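Thioredoxin (TrxA-1) (Sulfolobus solfataricus, PDB 3TCO) probably reduces protein disulfides as a small thioredoxin, exchanging electrons through a redox-active pair of cysteines. Local coordinates at residues Lys22-Cys33 with Val73-Asn84; Leu7-Asp15 with Asn64-Ser72. One frame throughout, in Å; residues are numbered along the deposited sequence.

Interaction 1: Lys22-Cys33 with Val73-Asn84; sequences KLVLVDCWAEWC and VLNIPTTLIFVN. With EDO (1,2-ethanediol), chain E.
Cys-28 N donates to Thr-78 O at 2.8 Å, while the return bond from Thr-78 N to Cys-28 O is weak. Antiparallel pairing carries on from here along strands 23-29 and 78-83: Val-26 with Leu-80 and Val-24 with Phe-82 are hydrogen-bonded pairs, and Asn-84 N closes the far end on Lys-22 O. On one face of the sheet Cys-28 SG rests 4.0 Å from Leu-80 CD1, and Val-26 CG2 approaches Phe-82 CE1 obliquely at 3.9 Å. On the other, the face covered by helix 97-107, Leu-23 CD1 touches both Ile-81 CG2 and Val-83 CG2, each at 3.8 Å. Beyond the strands, Ile-76 turns CG1 between its backbone N and carbonyl carbon (chi1 54°), which sends CD1 to Ala-30 CB at 3.6 Å, to Cys-33 CB and, obliquely, to Trp-32 CH2. Pro-77, after a cis peptide bond, sets CD 3.9 Å from Cys-33 SG, the sulfur bonded to Cys-36. This is the cis-proline loop of the thioredoxin fold, facing the CxxC disulfide. Asp-27 OD1 is buried near Pro-77 CB with no polar partner in the model, and OD2 is close to Glu-40. Strand pairing and the apolar contacts of Ile-76 and Pro-77 together hold the cis-proline loop against Cys-33.

Interaction 2: Leu7-Asp15 with Asn64-Ser72; sequences LVLTEENFD and NQKIADKYS
Phe-14 and Ile-67 run antiparallel alongside one another, the isoleucine lying over one face of the ring. Its CG2 makes a CH-pi contact 4.2 Å from the ring centroid, 18° off the normal, while CD1 continues past Phe-14 CB to the backbone of Glu-11. Phe-14 reaches helix 65-70 because chi1 of -168° swings its ring away from the backbone N, and it also meets Tyr-71. The two rings are oblique, their planes at 41°, and Tyr-71 OH lies near the phenylalanine plane, 3.6 Å from CE2 at the edge. Strand 23-29 adds Val-26 to the packing around Phe-14.

Nearer the start of the helix, Asn-64 and Thr-10 approach at a slant, and OD1 of the asparagine comes 3.3 Å from Thr-10 CA. A water gives a hydrogen to that OD1 at 2.5 Å and accepts one from Glu-11 N, while Asn-64 ND2 is held by Asn-60 O. The side chain of Glu-11 kinks part-way along and lays OE2 against Lys-66 CB, leaving the lysine NZ 6.4 Å from that oxygen. At the opposite end another water links Asp-15 OD1, Lys-70 NZ and Tyr-71 OH. The contact thus joins the turn before helix 14-20 to helix 65-70 by an apolar centre with polar margins, where no direct hydrogen bond crosses and water carries the polar links.

From the N terminus, strand 7-8 and the turn into helix 14-20 supply the first half of interaction 2, and strand 23-29 follows with the first half of interaction 1. The chain then runs through helix 34-49 and strand 55-60 before helix 65-70 closes the loop of interaction 2; strand 78-83 closes that of interaction 1 soon afterwards. The two loops therefore cross. Interaction 1 pairs central strands of the mixed sheet, whereas interaction 2 joins the turn after edge strand 7-8 to helix 65-70, with Phe-14 and Tyr-71 packing on the face that carries Val-26 and Phe-82. They meet where Phe-82 touches Phe-14 and packs edge-to-face with Tyr-71, and where Val-73 N probably bonds to Ala-68 O.

Interaction 1: Lys22-Cys33 with Val73-Asn84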
# COMPACT_ATOMS: atom_id res chain seq x y z
N LYS A 22 -4.25 4.11 12.37
CA LYS A 22 -5.08 2.91 12.46
C LYS A 22 -5.02 2.01 11.22
O LYS A 22 -4.81 0.81 11.35
CB LYS A 22 -6.55 3.27 12.74
CG LYS A 22 -7.46 2.05 12.66
CD LYS A 22 -8.92 2.38 12.97
CE LYS A 22 -9.77 1.13 12.84
NZ LYS A 22 -11.16 1.32 13.35
N LEU A 23 -5.22 2.59 10.04
CA LEU A 23 -5.19 1.82 8.81
C LEU A 23 -4.15 2.36 7.86
O LEU A 23 -4.18 3.54 7.47
CB LEU A 23 -6.56 1.81 8.12
CG LEU A 23 -6.59 1.26 6.69
CD1 LEU A 23 -6.23 -0.24 6.69
CD2 LEU A 23 -7.97 1.45 6.06
N VAL A 24 -3.23 1.49 7.45
CA VAL A 24 -2.18 1.88 6.53
C VAL A 24 -2.03 0.82 5.45
O VAL A 24 -1.87 -0.36 5.75
CB VAL A 24 -0.81 2.03 7.24
CG1 VAL A 24 0.25 2.47 6.22
CG2 VAL A 24 -0.90 3.08 8.37
N LEU A 25 -2.11 1.26 4.19
CA LEU A 25 -1.95 0.36 3.05
C LEU A 25 -0.60 0.66 2.44
O LEU A 25 -0.12 1.79 2.50
CB LEU A 25 -3.06 0.56 2.01
CG LEU A 25 -4.47 0.19 2.46
CD1 LEU A 25 -5.14 1.39 3.14
CD2 LEU A 25 -5.29 -0.23 1.24
N VAL A 26 0.02 -0.34 1.83
CA VAL A 26 1.32 -0.15 1.23
C VAL A 26 1.38 -0.79 -0.15
O VAL A 26 1.40 -2.01 -0.26
CB VAL A 26 2.46 -0.77 2.10
CG1 VAL A 26 3.82 -0.42 1.50
CG2 VAL A 26 2.36 -0.28 3.54
N ASP A 27 1.37 0.04 -1.19
CA ASP A 27 1.43 -0.45 -2.56
C ASP A 27 2.92 -0.66 -2.88
O ASP A 27 3.68 0.29 -2.99
CB ASP A 27 0.80 0.59 -3.51
CG ASP A 27 1.07 0.29 -4.99
OD1 ASP A 27 1.39 -0.86 -5.35
OD2 ASP A 27 0.95 1.22 -5.81
N CYS A 28 3.33 -1.92 -2.96
CA CYS A 28 4.71 -2.28 -3.27
C CYS A 28 4.79 -2.32 -4.80
O CYS A 28 4.11 -3.12 -5.45
CB CYS A 28 5.04 -3.63 -2.64
SG CYS A 28 4.85 -3.61 -0.80
N TRP A 29 5.61 -1.45 -5.37
CA TRP A 29 5.70 -1.33 -6.83
C TRP A 29 7.11 -1.08 -7.35
O TRP A 29 8.07 -1.00 -6.59
CB TRP A 29 4.85 -0.14 -7.27
CG TRP A 29 5.44 1.16 -6.77
CD1 TRP A 29 5.51 1.58 -5.47
CD2 TRP A 29 6.12 2.15 -7.55
NE1 TRP A 29 6.21 2.76 -5.39
CE2 TRP A 29 6.59 3.14 -6.65
CE3 TRP A 29 6.39 2.29 -8.92
CZ2 TRP A 29 7.31 4.26 -7.08
CZ3 TRP A 29 7.11 3.41 -9.34
CH2 TRP A 29 7.56 4.38 -8.42
N ALA A 30 7.19 -0.92 -8.67
CA ALA A 30 8.43 -0.63 -9.39
C ALA A 30 8.02 -0.08 -10.76
O ALA A 30 7.01 -0.52 -11.32
CB ALA A 30 9.28 -1.89 -9.55
N GLU A 31 8.78 0.87 -11.29
CA GLU A 31 8.44 1.47 -12.58
C GLU A 31 8.44 0.51 -13.79
O GLU A 31 7.73 0.73 -14.76
CB GLU A 31 9.37 2.65 -12.87
CG GLU A 31 8.72 3.73 -13.72
CD GLU A 31 9.71 4.78 -14.20
OE1 GLU A 31 10.62 5.14 -13.42
OE2 GLU A 31 9.56 5.26 -15.34
N TRP A 32 9.24 -0.55 -13.71
CA TRP A 32 9.35 -1.50 -14.82
C TRP A 32 8.24 -2.54 -14.85
O TRP A 32 8.19 -3.39 -15.75
CB TRP A 32 10.69 -2.23 -14.74
CG TRP A 32 11.01 -2.73 -13.35
CD1 TRP A 32 11.89 -2.17 -12.47
CD2 TRP A 32 10.51 -3.91 -12.72
NE1 TRP A 32 11.98 -2.94 -11.34
CE2 TRP A 32 11.15 -4.02 -11.46
CE3 TRP A 32 9.59 -4.90 -13.09
CZ2 TRP A 32 10.90 -5.07 -10.57
CZ3 TRP A 32 9.34 -5.96 -12.21
CH2 TRP A 32 10.00 -6.03 -10.96
N CYS A 33 7.35 -2.48 -13.87
CA CYS A 33 6.28 -3.44 -13.73
C CYS A 33 4.98 -2.97 -14.39
O CYS A 33 4.36 -2.00 -13.96
CB CYS A 33 6.10 -3.73 -12.23
SG CYS A 33 4.53 -4.43 -11.64
N VAL A 73 7.58 -10.03 -0.14
CA VAL A 73 6.98 -9.53 -1.36
C VAL A 73 7.78 -10.09 -2.53
O VAL A 73 8.81 -9.53 -2.94
CB VAL A 73 7.02 -7.99 -1.39
CG1 VAL A 73 6.47 -7.48 -2.71
CG2 VAL A 73 6.20 -7.45 -0.21
N LEU A 74 7.31 -11.21 -3.07
CA LEU A 74 7.98 -11.87 -4.19
C LEU A 74 7.44 -11.45 -5.55
O LEU A 74 8.14 -11.55 -6.57
CB LEU A 74 7.87 -13.39 -4.05
CG LEU A 74 8.50 -13.98 -2.78
CD1 LEU A 74 8.31 -15.49 -2.78
CD2 LEU A 74 9.99 -13.63 -2.74
N ASN A 75 6.19 -11.01 -5.57
CA ASN A 75 5.55 -10.56 -6.80
C ASN A 75 4.95 -9.17 -6.60
O ASN A 75 4.54 -8.82 -5.50
CB ASN A 75 4.43 -11.53 -7.20
CG ASN A 75 4.95 -12.87 -7.67
OD1 ASN A 75 5.29 -13.04 -8.84
ND2 ASN A 75 5.02 -13.83 -6.76
N ILE A 76 4.93 -8.37 -7.65
CA ILE A 76 4.33 -7.05 -7.55
C ILE A 76 3.39 -6.88 -8.74
O ILE A 76 3.59 -7.48 -9.79
CB ILE A 76 5.40 -5.91 -7.53
CG1 ILE A 76 6.33 -6.01 -8.74
CG2 ILE A 76 6.19 -5.95 -6.22
CD1 ILE A 76 7.22 -4.80 -8.91
N PRO A 77 2.37 -6.02 -8.58
CA PRO A 77 2.20 -5.30 -7.32
C PRO A 77 1.67 -6.15 -6.17
O PRO A 77 1.07 -7.20 -6.39
CB PRO A 77 1.23 -4.18 -7.69
CG PRO A 77 0.40 -4.79 -8.80
CD PRO A 77 1.42 -5.56 -9.61
N THR A 78 1.94 -5.69 -4.95
CA THR A 78 1.44 -6.33 -3.74
C THR A 78 1.00 -5.18 -2.84
O THR A 78 1.72 -4.19 -2.70
CB THR A 78 2.52 -7.12 -2.98
OG1 THR A 78 2.81 -8.34 -3.68
CG2 THR A 78 2.02 -7.45 -1.58
N THR A 79 -0.17 -5.32 -2.24
CA THR A 79 -0.66 -4.28 -1.35
C THR A 79 -0.78 -4.85 0.06
O THR A 79 -1.66 -5.66 0.34
CB THR A 79 -2.05 -3.77 -1.81
OG1 THR A 79 -1.97 -3.30 -3.17
CG2 THR A 79 -2.50 -2.63 -0.95
N LEU A 80 0.13 -4.42 0.93
CA LEU A 80 0.13 -4.86 2.32
C LEU A 80 -0.93 -4.03 3.03
O LEU A 80 -1.11 -2.85 2.70
CB LEU A 80 1.48 -4.56 2.97
CG LEU A 80 2.72 -5.13 2.25
CD1 LEU A 80 3.99 -4.62 2.96
CD2 LEU A 80 2.64 -6.65 2.25
N ILE A 81 -1.63 -4.64 3.97
CA ILE A 81 -2.63 -3.91 4.74
C ILE A 81 -2.35 -4.06 6.23
O ILE A 81 -2.29 -5.17 6.77
CB ILE A 81 -4.06 -4.38 4.42
CG1 ILE A 81 -4.31 -4.21 2.90
CG2 ILE A 81 -5.07 -3.56 5.25
CD1 ILE A 81 -5.66 -4.62 2.44
N PHE A 82 -2.17 -2.92 6.89
CA PHE A 82 -1.88 -2.89 8.32
C PHE A 82 -3.00 -2.22 9.09
O PHE A 82 -3.46 -1.15 8.69
CB PHE A 82 -0.59 -2.11 8.61
CG PHE A 82 0.65 -2.74 8.04
CD1 PHE A 82 1.05 -2.49 6.73
CD2 PHE A 82 1.42 -3.60 8.82
CE1 PHE A 82 2.22 -3.07 6.20
CE2 PHE A 82 2.59 -4.20 8.30
CZ PHE A 82 2.98 -3.93 7.00
N VAL A 83 -3.41 -2.83 10.20
CA VAL A 83 -4.45 -2.26 11.05
C VAL A 83 -3.94 -2.34 12.48
O VAL A 83 -3.53 -3.40 12.95
CB VAL A 83 -5.79 -3.04 10.90
CG1 VAL A 83 -6.83 -2.51 11.91
CG2 VAL A 83 -6.32 -2.88 9.48
N ASN A 84 -3.95 -1.20 13.17
CA ASN A 84 -3.45 -1.12 14.54
C ASN A 84 -2.02 -1.63 14.63
O ASN A 84 -1.66 -2.35 15.56
CB ASN A 84 -4.36 -1.89 15.50
CG ASN A 84 -5.75 -1.28 15.60
OD1 ASN A 84 -5.88 -0.06 15.65
ND2 ASN A 84 -6.78 -2.12 15.62
C1 EDO E . -4.89 -6.24 14.39
O1 EDO E . -3.99 -5.17 14.70
C2 EDO E . -6.28 -5.66 14.13
O2 EDO E . -6.72 -4.95 15.29

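Interaction 2: Leu7-Asp15 with Asn64-Ser72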
# COMPACT_ATOMS: atom_id res chain seq x y z
N LEU A 7 1.57 8.33 0.05
CA LEU A 7 2.79 8.67 0.78
C LEU A 7 3.95 7.73 0.51
O LEU A 7 3.82 6.51 0.66
CB LEU A 7 2.50 8.66 2.29
CG LEU A 7 3.68 8.72 3.26
CD1 LEU A 7 4.28 10.11 3.26
CD2 LEU A 7 3.22 8.36 4.66
N VAL A 8 5.09 8.30 0.14
CA VAL A 8 6.28 7.50 -0.10
C VAL A 8 6.80 6.95 1.24
O VAL A 8 6.98 7.68 2.22
CB VAL A 8 7.40 8.34 -0.75
CG1 VAL A 8 8.68 7.52 -0.84
CG2 VAL A 8 6.97 8.79 -2.16
N LEU A 9 7.05 5.65 1.29
CA LEU A 9 7.56 5.01 2.49
C LEU A 9 8.94 4.43 2.23
O LEU A 9 9.19 3.89 1.15
CB LEU A 9 6.65 3.87 2.92
CG LEU A 9 5.24 4.22 3.42
CD1 LEU A 9 4.40 2.97 3.64
CD2 LEU A 9 5.39 5.02 4.69
N THR A 10 9.81 4.55 3.23
CA THR A 10 11.15 3.96 3.19
C THR A 10 11.42 3.48 4.62
O THR A 10 10.56 3.60 5.50
CB THR A 10 12.27 4.95 2.82
OG1 THR A 10 12.43 5.90 3.87
CG2 THR A 10 11.94 5.68 1.51
N GLU A 11 12.61 2.94 4.85
CA GLU A 11 12.96 2.48 6.18
C GLU A 11 12.92 3.65 7.15
O GLU A 11 12.76 3.46 8.36
CB GLU A 11 14.37 1.87 6.17
CG GLU A 11 14.43 0.41 6.57
CD GLU A 11 15.47 -0.37 5.76
OE1 GLU A 11 16.58 0.17 5.53
OE2 GLU A 11 15.18 -1.52 5.36
N GLU A 12 13.05 4.86 6.63
CA GLU A 12 13.03 6.05 7.48
C GLU A 12 11.69 6.30 8.17
O GLU A 12 11.66 6.73 9.32
CB GLU A 12 13.45 7.28 6.68
CG GLU A 12 13.98 8.44 7.51
CD GLU A 12 12.88 9.18 8.24
OE1 GLU A 12 11.85 9.47 7.60
OE2 GLU A 12 13.05 9.50 9.44
N ASN A 13 10.57 6.01 7.51
CA ASN A 13 9.26 6.27 8.15
C ASN A 13 8.28 5.11 8.17
O ASN A 13 7.17 5.23 8.70
CB ASN A 13 8.58 7.48 7.48
CG ASN A 13 8.26 7.25 6.01
OD1 ASN A 13 8.83 6.36 5.37
ND2 ASN A 13 7.36 8.07 5.46
N PHE A 14 8.69 3.96 7.63
CA PHE A 14 7.78 2.81 7.56
C PHE A 14 7.12 2.44 8.88
O PHE A 14 5.89 2.39 8.98
CB PHE A 14 8.51 1.59 7.02
CG PHE A 14 7.59 0.45 6.66
CD1 PHE A 14 6.99 0.40 5.41
CD2 PHE A 14 7.33 -0.57 7.58
CE1 PHE A 14 6.16 -0.66 5.06
CE2 PHE A 14 6.50 -1.63 7.24
CZ PHE A 14 5.91 -1.68 5.97
N ASP A 15 7.94 2.14 9.89
CA ASP A 15 7.41 1.73 11.18
C ASP A 15 6.55 2.78 11.88
O ASP A 15 5.45 2.45 12.33
CB ASP A 15 8.54 1.27 12.11
CG ASP A 15 9.13 -0.06 11.69
OD1 ASP A 15 8.51 -0.74 10.83
OD2 ASP A 15 10.20 -0.43 12.21
N ASN A 64 13.81 -0.40 -1.51
CA ASN A 64 13.49 -0.89 -0.17
C ASN A 64 13.51 -2.41 -0.13
O ASN A 64 12.56 -3.05 0.32
CB ASN A 64 12.09 -0.40 0.23
CG ASN A 64 12.02 1.11 0.34
OD1 ASN A 64 12.56 1.70 1.28
ND2 ASN A 64 11.37 1.75 -0.63
N GLN A 65 14.61 -3.00 -0.60
CA GLN A 65 14.72 -4.45 -0.65
C GLN A 65 14.51 -5.14 0.68
O GLN A 65 13.79 -6.14 0.76
CB GLN A 65 16.07 -4.85 -1.26
CG GLN A 65 16.19 -4.44 -2.72
CD GLN A 65 17.51 -4.84 -3.35
OE1 GLN A 65 18.58 -4.33 -2.97
NE2 GLN A 65 17.46 -5.75 -4.32
N LYS A 66 15.11 -4.62 1.74
CA LYS A 66 14.96 -5.24 3.04
C LYS A 66 13.50 -5.27 3.52
O LYS A 66 13.06 -6.26 4.09
CB LYS A 66 15.83 -4.53 4.07
CG LYS A 66 17.31 -4.71 3.81
CD LYS A 66 18.10 -4.66 5.11
CE LYS A 66 19.53 -5.15 4.91
NZ LYS A 66 20.26 -5.26 6.21
N ILE A 67 12.76 -4.20 3.29
CA ILE A 67 11.36 -4.20 3.72
C ILE A 67 10.56 -5.19 2.88
O ILE A 67 9.75 -5.95 3.42
CB ILE A 67 10.74 -2.79 3.61
CG1 ILE A 67 11.41 -1.86 4.63
CG2 ILE A 67 9.22 -2.86 3.82
CD1 ILE A 67 10.94 -0.39 4.56
N ALA A 68 10.77 -5.18 1.57
CA ALA A 68 10.07 -6.09 0.69
C ALA A 68 10.34 -7.52 1.15
O ALA A 68 9.42 -8.33 1.24
CB ALA A 68 10.53 -5.89 -0.77
N ASP A 69 11.60 -7.80 1.46
CA ASP A 69 11.99 -9.14 1.92
C ASP A 69 11.32 -9.47 3.25
O ASP A 69 10.79 -10.56 3.43
CB ASP A 69 13.51 -9.24 2.08
CG ASP A 69 14.25 -9.21 0.75
OD1 ASP A 69 13.67 -9.66 -0.27
OD2 ASP A 69 15.41 -8.75 0.72
N LYS A 70 11.33 -8.51 4.18
CA LYS A 70 10.72 -8.72 5.48
C LYS A 70 9.29 -9.25 5.35
O LYS A 70 8.90 -10.16 6.08
CB LYS A 70 10.72 -7.42 6.29
CG LYS A 70 10.12 -7.56 7.68
CD LYS A 70 10.38 -6.33 8.57
CE LYS A 70 9.68 -6.50 9.91
NZ LYS A 70 9.87 -5.35 10.84
N TYR A 71 8.52 -8.70 4.42
CA TYR A 71 7.13 -9.14 4.25
C TYR A 71 6.94 -10.08 3.07
O TYR A 71 5.83 -10.21 2.54
CB TYR A 71 6.21 -7.92 4.11
CG TYR A 71 6.18 -7.07 5.36
CD1 TYR A 71 7.00 -5.95 5.49
CD2 TYR A 71 5.39 -7.44 6.46
CE1 TYR A 71 7.03 -5.21 6.66
CE2 TYR A 71 5.43 -6.70 7.65
CZ TYR A 71 6.25 -5.59 7.74
OH TYR A 71 6.29 -4.85 8.90
N SER A 72 8.02 -10.75 2.67
CA SER A 72 8.03 -11.70 1.57
C SER A 72 7.32 -11.26 0.29
O SER A 72 6.57 -12.02 -0.32
CB SER A 72 7.45 -13.04 2.04
OG SER A 72 6.14 -12.86 2.57
O HOH W 1 9.26 4.04 -1.71
O HOH W 2 14.44 1.46 2.90
O HOH W 3 14.37 -1.14 2.91
O HOH W 4 8.59 -3.29 9.85